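Local atomic coordinates of Cas13d (uncultured Ruminococcus sp, PDB entry 6IV9), a protein that binds CRISPR RNA and, through its two HEPN domains, probably matures that RNA and cleaves the target RNA it selects. Residues N308-D311 against P312-D316; F222-P225 against D226-N229. The protein carries 2 engineered substitutions. All coordinates share one frame; numbering follows the deposited sequence.

Contact 2 comes first along the chain, where it turns from helix 219-223 toward helix 232-251; contact 1 follows where helix 306-309 gives way to helix 312-330. Their centres lie 19 Å apart, and their nearest atoms, about 7 Å apart, do not touch. Helix 267-291 comes between them in sequence and touches both: its Tyr278 stacks on Phe222 of 222-225 and touches Tyr314 of 312-316. Glu313 makes a further link, bonding the backbone N of Tyr219 in helix 219-223. Both lie at the surface, about 20 Å (contact 1) and 30 Å (contact 2) from the bound RNA at their nearest atoms.

Contact 1: residues N308-D311 against P312-D316; sequences NNID and PEYRD
Asp311 is the N-cap of helix 312-330, its carboxylate accepting the backbone N-H of Glu313. The bond from Glu313 N to Asp311 OD1 is 2.9 Å long and nearly straight (165°), and it uses the anti lone pair of OD1. Asp311 CG stands anti to its own backbone N (chi1 -167°), which puts CG beside the carbonyl carbon and OD1 within bonding distance of Glu313 N. The backbone adds a bond of 3.1 Å from Tyr314 N to Asp311 O. With the side chain cut back to a methyl group, as in an alanine here, the cap is likely to be lost and the Glu313 N-H left without its side-chain acceptor.

Glu313 OE1 lies 4.0 Å from Asp311 OD1, a like-charge approach that may be offset by a long, weak ion pair of OE1 with Lys275; Glu313 OE2 is bonded to His279 NE2 and Tyr219 N.

Apolar contact comes from Ile310, whose CD1 sits over one face of the Tyr314 ring in a CH-pi contact, 3.8 Å from the ring centroid. The two side chains cross at about a right angle. Tyr314 OH reaches on to Asn217 O, and the ring also packs on helix 267-291.

Arg315 folds back, bent at chi3 (-67°), to reach carbonyl oxygens in and just after the short helix 306-309. Its NH1 bonds Ile307 O as well as Ile310 O, the latter at 2.9 Å, with the nitrogen above the Ile310 carbonyl plane.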
ATOM      1  N   ASN A 308      -7.524  16.652  15.594  1.00 34.01           N
ATOM      2  CA  ASN A 308      -7.194  17.500  16.766  1.00 33.72           C
ATOM      3  C   ASN A 308      -8.378  18.388  17.161  1.00 36.11           C
ATOM      4  O   ASN A 308      -8.289  18.994  18.192  1.00 37.99           O
ATOM      5  CB  ASN A 308      -5.956  18.351  16.490  1.00 34.34           C
ATOM      6  CG  ASN A 308      -4.736  17.513  16.196  1.00 34.47           C
ATOM      7  OD1 ASN A 308      -4.111  16.983  17.091  1.00 40.84           O
ATOM      8  ND2 ASN A 308      -4.411  17.367  14.936  1.00 42.91           N
ATOM      9  N   ASN A 309      -9.432  18.428  16.358  1.00 32.87           N
ATOM     10  CA  ASN A 309     -10.592  19.319  16.603  1.00 38.13           C
ATOM     11  C   ASN A 309     -11.839  18.573  17.076  1.00 39.24           C
ATOM     12  O   ASN A 309     -12.695  19.206  17.652  1.00 34.09           O
ATOM     13  CB  ASN A 309     -10.962  20.078  15.338  1.00 40.54           C
ATOM     14  CG  ASN A 309      -9.913  21.088  14.953  1.00 50.31           C
ATOM     15  OD1 ASN A 309      -9.057  21.422  15.753  1.00 49.90           O
ATOM     16  ND2 ASN A 309      -9.971  21.552  13.720  1.00 49.37           N
ATOM     17  N   ILE A 310     -11.928  17.263  16.858  1.00 35.71           N
ATOM     18  CA  ILE A 310     -13.130  16.486  17.279  1.00 33.27           C
ATOM     19  C   ILE A 310     -13.066  16.202  18.779  1.00 30.48           C
ATOM     20  O   ILE A 310     -12.077  16.527  19.393  1.00 33.56           O
ATOM     21  CB  ILE A 310     -13.322  15.197  16.458  1.00 35.40           C
ATOM     22  CG1 ILE A 310     -12.077  14.313  16.482  1.00 34.52           C
ATOM     23  CG2 ILE A 310     -13.766  15.524  15.049  1.00 34.80           C
ATOM     24  CD1 ILE A 310     -12.283  12.957  15.879  1.00 34.25           C
ATOM     25  N   ASP A 311     -14.089  15.547  19.305  1.00 34.39           N
ATOM     26  CA  ASP A 311     -14.166  15.319  20.764  1.00 33.20           C
ATOM     27  C   ASP A 311     -12.926  14.564  21.218  1.00 38.71           C
ATOM     28  O   ASP A 311     -12.518  13.655  20.542  1.00 36.20           O
ATOM     29  CB  ASP A 311     -15.400  14.510  21.145  1.00 35.16           C
ATOM     30  CG  ASP A 311     -15.667  14.526  22.632  1.00 36.81           C
ATOM     31  OD1 ASP A 311     -15.020  13.781  23.355  1.00 38.31           O
ATOM     32  OD2 ASP A 311     -16.508  15.302  23.038  1.00 43.16           O
ATOM     33  N   PRO A 312     -12.392  14.847  22.418  1.00 35.20           N
ATOM     34  CA  PRO A 312     -11.189  14.205  22.925  1.00 34.46           C
ATOM     35  C   PRO A 312     -11.326  12.687  23.099  1.00 29.33           C
ATOM     36  O   PRO A 312     -10.349  12.024  23.169  1.00 31.70           O
ATOM     37  CB  PRO A 312     -10.968  14.830  24.304  1.00 39.97           C
ATOM     38  CG  PRO A 312     -11.777  16.090  24.291  1.00 40.92           C
ATOM     39  CD  PRO A 312     -12.921  15.825  23.349  1.00 43.89           C
ATOM     40  N   GLU A 313     -12.552  12.182  23.151  1.00 30.72           N
ATOM     41  CA  GLU A 313     -12.769  10.725  23.325  1.00 32.75           C
ATOM     42  C   GLU A 313     -12.153   9.971  22.132  1.00 32.23           C
ATOM     43  O   GLU A 313     -11.670   8.892  22.313  1.00 27.61           O
ATOM     44  CB  GLU A 313     -14.238  10.408  23.592  1.00 32.44           C
ATOM     45  CG  GLU A 313     -15.171  10.651  22.426  1.00 32.71           C
ATOM     46  CD  GLU A 313     -16.582  10.151  22.665  1.00 35.46           C
ATOM     47  OE1 GLU A 313     -17.084  10.377  23.748  1.00 37.23           O
ATOM     48  OE2 GLU A 313     -17.147   9.547  21.785  1.00 31.81           O
ATOM     49  N   TYR A 314     -12.207  10.554  20.947  1.00 27.81           N
ATOM     50  CA  TYR A 314     -11.617   9.899  19.755  1.00 32.99           C
ATOM     51  C   TYR A 314     -10.111   9.764  19.937  1.00 29.92           C
ATOM     52  O   TYR A 314      -9.567   8.748  19.630  1.00 28.70           O
ATOM     53  CB  TYR A 314     -11.903  10.721  18.506  1.00 29.19           C
ATOM     54  CG  TYR A 314     -13.286  10.560  17.953  1.00 30.54           C
ATOM     55  CD1 TYR A 314     -14.346  11.284  18.453  1.00 29.92           C
ATOM     56  CD2 TYR A 314     -13.536   9.680  16.927  1.00 28.18           C
ATOM     57  CE1 TYR A 314     -15.619  11.143  17.938  1.00 28.11           C
ATOM     58  CE2 TYR A 314     -14.798   9.530  16.396  1.00 30.10           C
ATOM     59  CZ  TYR A 314     -15.849  10.260  16.906  1.00 27.70           C
ATOM     60  OH  TYR A 314     -17.074  10.099  16.361  1.00 27.47           O
ATOM     61  N   ARG A 315      -9.483  10.810  20.454  1.00 28.77           N
ATOM     62  CA  ARG A 315      -8.023  10.820  20.703  1.00 29.46           C
ATOM     63  C   ARG A 315      -7.670   9.777  21.757  1.00 29.60           C
ATOM     64  O   ARG A 315      -6.604   9.233  21.685  1.00 30.16           O
ATOM     65  CB  ARG A 315      -7.502  12.239  20.920  1.00 31.45           C
ATOM     66  CG  ARG A 315      -7.588  13.088  19.664  1.00 30.07           C
ATOM     67  CD  ARG A 315      -6.893  14.420  19.767  1.00 34.44           C
ATOM     68  NE  ARG A 315      -7.538  15.296  20.716  1.00 33.32           N
ATOM     69  CZ  ARG A 315      -8.677  15.910  20.510  1.00 31.94           C
ATOM     70  NH1 ARG A 315      -9.282  15.809  19.348  1.00 33.30           N
ATOM     71  NH2 ARG A 315      -9.223  16.615  21.471  1.00 33.03           N
ATOM     72  N   ASP A 316      -8.557   9.557  22.716  1.00 31.34           N
ATOM     73  CA  ASP A 316      -8.319   8.528  23.755  1.00 30.17           C
ATOM     74  C   ASP A 316      -8.258   7.152  23.087  1.00 28.13           C
ATOM     75  O   ASP A 316      -7.468   6.344  23.489  1.00 29.91           O
ATOM     76  CB  ASP A 316      -9.383   8.606  24.840  1.00 32.36           C
ATOM     77  CG  ASP A 316      -9.188   9.798  25.753  1.00 38.26           C
ATOM     78  OD1 ASP A 316      -8.100  10.338  25.775  1.00 41.81           O
ATOM     79  OD2 ASP A 316     -10.131  10.159  26.406  1.00 43.53           O
TER

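Contact 2: residues F222-P225 against D226-N229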
ATOM      1  N   PHE A 222     -24.234   8.913  19.135  1.00 36.97           N
ATOM      2  CA  PHE A 222     -24.427   7.785  18.196  1.00 31.65           C
ATOM      3  C   PHE A 222     -25.398   6.756  18.770  1.00 29.79           C
ATOM      4  O   PHE A 222     -26.218   6.291  18.038  1.00 35.95           O
ATOM      5  CB  PHE A 222     -23.085   7.092  17.982  1.00 32.04           C
ATOM      6  CG  PHE A 222     -23.098   5.862  17.116  1.00 29.79           C
ATOM      7  CD1 PHE A 222     -23.571   5.913  15.824  1.00 30.03           C
ATOM      8  CD2 PHE A 222     -22.594   4.666  17.580  1.00 29.73           C
ATOM      9  CE1 PHE A 222     -23.546   4.794  15.018  1.00 33.18           C
ATOM     10  CE2 PHE A 222     -22.577   3.546  16.777  1.00 29.67           C
ATOM     11  CZ  PHE A 222     -23.055   3.614  15.500  1.00 31.65           C
ATOM     12  N   THR A 223     -25.249   6.416  20.041  1.00 38.09           N
ATOM     13  CA  THR A 223     -26.084   5.372  20.683  1.00 37.92           C
ATOM     14  C   THR A 223     -27.424   5.924  21.178  1.00 42.49           C
ATOM     15  O   THR A 223     -28.317   5.122  21.377  1.00 50.02           O
ATOM     16  CB  THR A 223     -25.270   4.583  21.709  1.00 36.66           C
ATOM     17  OG1 THR A 223     -24.781   5.512  22.662  1.00 38.07           O
ATOM     18  CG2 THR A 223     -24.105   3.857  21.082  1.00 34.46           C
ATOM     19  N   HIS A 224     -27.542   7.236  21.348  1.00 47.05           N
ATOM     20  CA  HIS A 224     -28.813   7.858  21.798  1.00 49.17           C
ATOM     21  C   HIS A 224     -29.135   9.030  20.882  1.00 46.67           C
ATOM     22  O   HIS A 224     -29.147  10.151  21.365  1.00 54.87           O
ATOM     23  CB  HIS A 224     -28.680   8.357  23.235  1.00 48.76           C
ATOM     24  CG  HIS A 224     -28.202   7.327  24.186  1.00 52.33           C
ATOM     25  ND1 HIS A 224     -28.994   6.307  24.607  1.00 57.52           N
ATOM     26  CD2 HIS A 224     -27.019   7.161  24.793  1.00 56.52           C
ATOM     27  CE1 HIS A 224     -28.322   5.553  25.438  1.00 60.03           C
ATOM     28  NE2 HIS A 224     -27.116   6.053  25.567  1.00 53.31           N
ATOM     29  N   PRO A 225     -29.427   8.803  19.593  1.00 44.42           N
ATOM     30  CA  PRO A 225     -29.705   9.881  18.667  1.00 51.51           C
ATOM     31  C   PRO A 225     -30.943  10.701  19.063  1.00 64.17           C
ATOM     32  O   PRO A 225     -30.948  11.881  18.839  1.00 62.83           O
ATOM     33  CB  PRO A 225     -29.885   9.207  17.303  1.00 46.51           C
ATOM     34  CG  PRO A 225     -30.058   7.754  17.592  1.00 46.35           C
ATOM     35  CD  PRO A 225     -29.498   7.505  18.971  1.00 48.50           C
ATOM     36  N   ASP A 226     -31.959  10.029  19.596  1.00 64.06           N
ATOM     37  CA  ASP A 226     -33.241  10.695  19.946  1.00 70.58           C
ATOM     38  C   ASP A 226     -33.022  11.759  21.021  1.00 67.44           C
ATOM     39  O   ASP A 226     -33.642  12.792  20.919  1.00 75.03           O
ATOM     40  CB  ASP A 226     -34.320   9.669  20.290  1.00 70.49           C
ATOM     41  CG  ASP A 226     -34.857   8.909  19.091  1.00 74.40           C
ATOM     42  OD1 ASP A 226     -35.427   7.832  19.285  1.00 80.33           O
ATOM     43  OD2 ASP A 226     -34.718   9.400  17.982  1.00 83.40           O
ATOM     44  N   LYS A 227     -32.172  11.493  22.007  1.00 71.97           N
ATOM     45  CA  LYS A 227     -31.882  12.448  23.113  1.00 70.22           C
ATOM     46  C   LYS A 227     -31.090  13.633  22.576  1.00 70.00           C
ATOM     47  O   LYS A 227     -30.778  14.534  23.346  1.00 76.06           O
ATOM     48  CB  LYS A 227     -31.088  11.785  24.241  1.00 70.95           C
ATOM     49  CG  LYS A 227     -31.700  10.518  24.817  1.00 82.77           C
ATOM     50  CD  LYS A 227     -31.018  10.079  26.098  1.00 92.12           C
ATOM     51  CE  LYS A 227     -31.440   8.715  26.600  1.00 90.79           C
ATOM     52  NZ  LYS A 227     -30.510   8.210  27.641  1.00 91.85           N
ATOM     53  N   SER A 228     -30.738  13.562  21.303  1.00 76.11           N
ATOM     54  CA  SER A 228     -29.955  14.610  20.608  1.00 80.84           C
ATOM     55  C   SER A 228     -30.847  15.779  20.198  1.00 78.99           C
ATOM     56  O   SER A 228     -32.065  15.619  20.180  1.00 79.89           O
ATOM     57  CB  SER A 228     -29.278  14.036  19.405  1.00 79.28           C
ATOM     58  OG  SER A 228     -28.568  15.049  18.726  1.00 85.45           O
ATOM     59  N   ASN A 229     -30.212  16.882  19.820  1.00 81.06           N
ATOM     60  CA  ASN A 229     -30.890  18.115  19.354  1.00 83.81           C
ATOM     61  C   ASN A 229     -30.689  18.212  17.843  1.00 80.80           C
ATOM     62  O   ASN A 229     -30.556  19.332  17.344  1.00 76.13           O
ATOM     63  CB  ASN A 229     -30.289  19.341  20.025  1.00 85.48           C
ATOM     64  CG  ASN A 229     -28.785  19.329  19.915  1.00 84.89           C
ATOM     65  OD1 ASN A 229     -28.194  18.293  19.639  1.00 80.45           O
ATOM     66  ND2 ASN A 229     -28.164  20.475  20.121  1.00 83.63           N
TER
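His224 and Lys227 run side by side and point the same way, the histidine being the first residue to leave helical geometry after helix 219-223. In each, CG lies beside the residue's own backbone N (chi1 -53° for His224, -54° for Lys227). They meet first near their roots, where Lys227 CG lies 4.0 Å from His224 CB. From there the lysine chain is extended and carries its amino group over one face of the imidazole, toward the rim of the ring: Lys227 NZ is 3.9 Å from His224 ND1. The backbone under this pair is tied loosely, since Lys227 N donates to His224 O in a weak bond of 3.4 Å, bent to 127° at the hydrogen.

Pro225 opens a type I beta turn that ends at Ser228, with Asp226 and Lys227 at its two corners. Such a turn is closed by a bond from its fourth residue to its first, here from Ser228 N to Pro225 O at 3.0 Å, although the modelled place of that oxygen is less certain. The proline ring packs outside the turn on Ile238 and Lys239 of helix 232-251, so the bend rests against the helix that follows it.

That helix also takes up some of the polar groups of the turn: Lys239 NZ forms a salt bridge with Asp226 OD2, and Lys235 NZ donates to the carbonyl oxygens of both Asp226 and Ser228. Where the chain leaves the turn, Ser228 points its CB back toward 222-225. Its hydroxyl oxygen, OG, makes a weak hydrogen bond with Leu230 N.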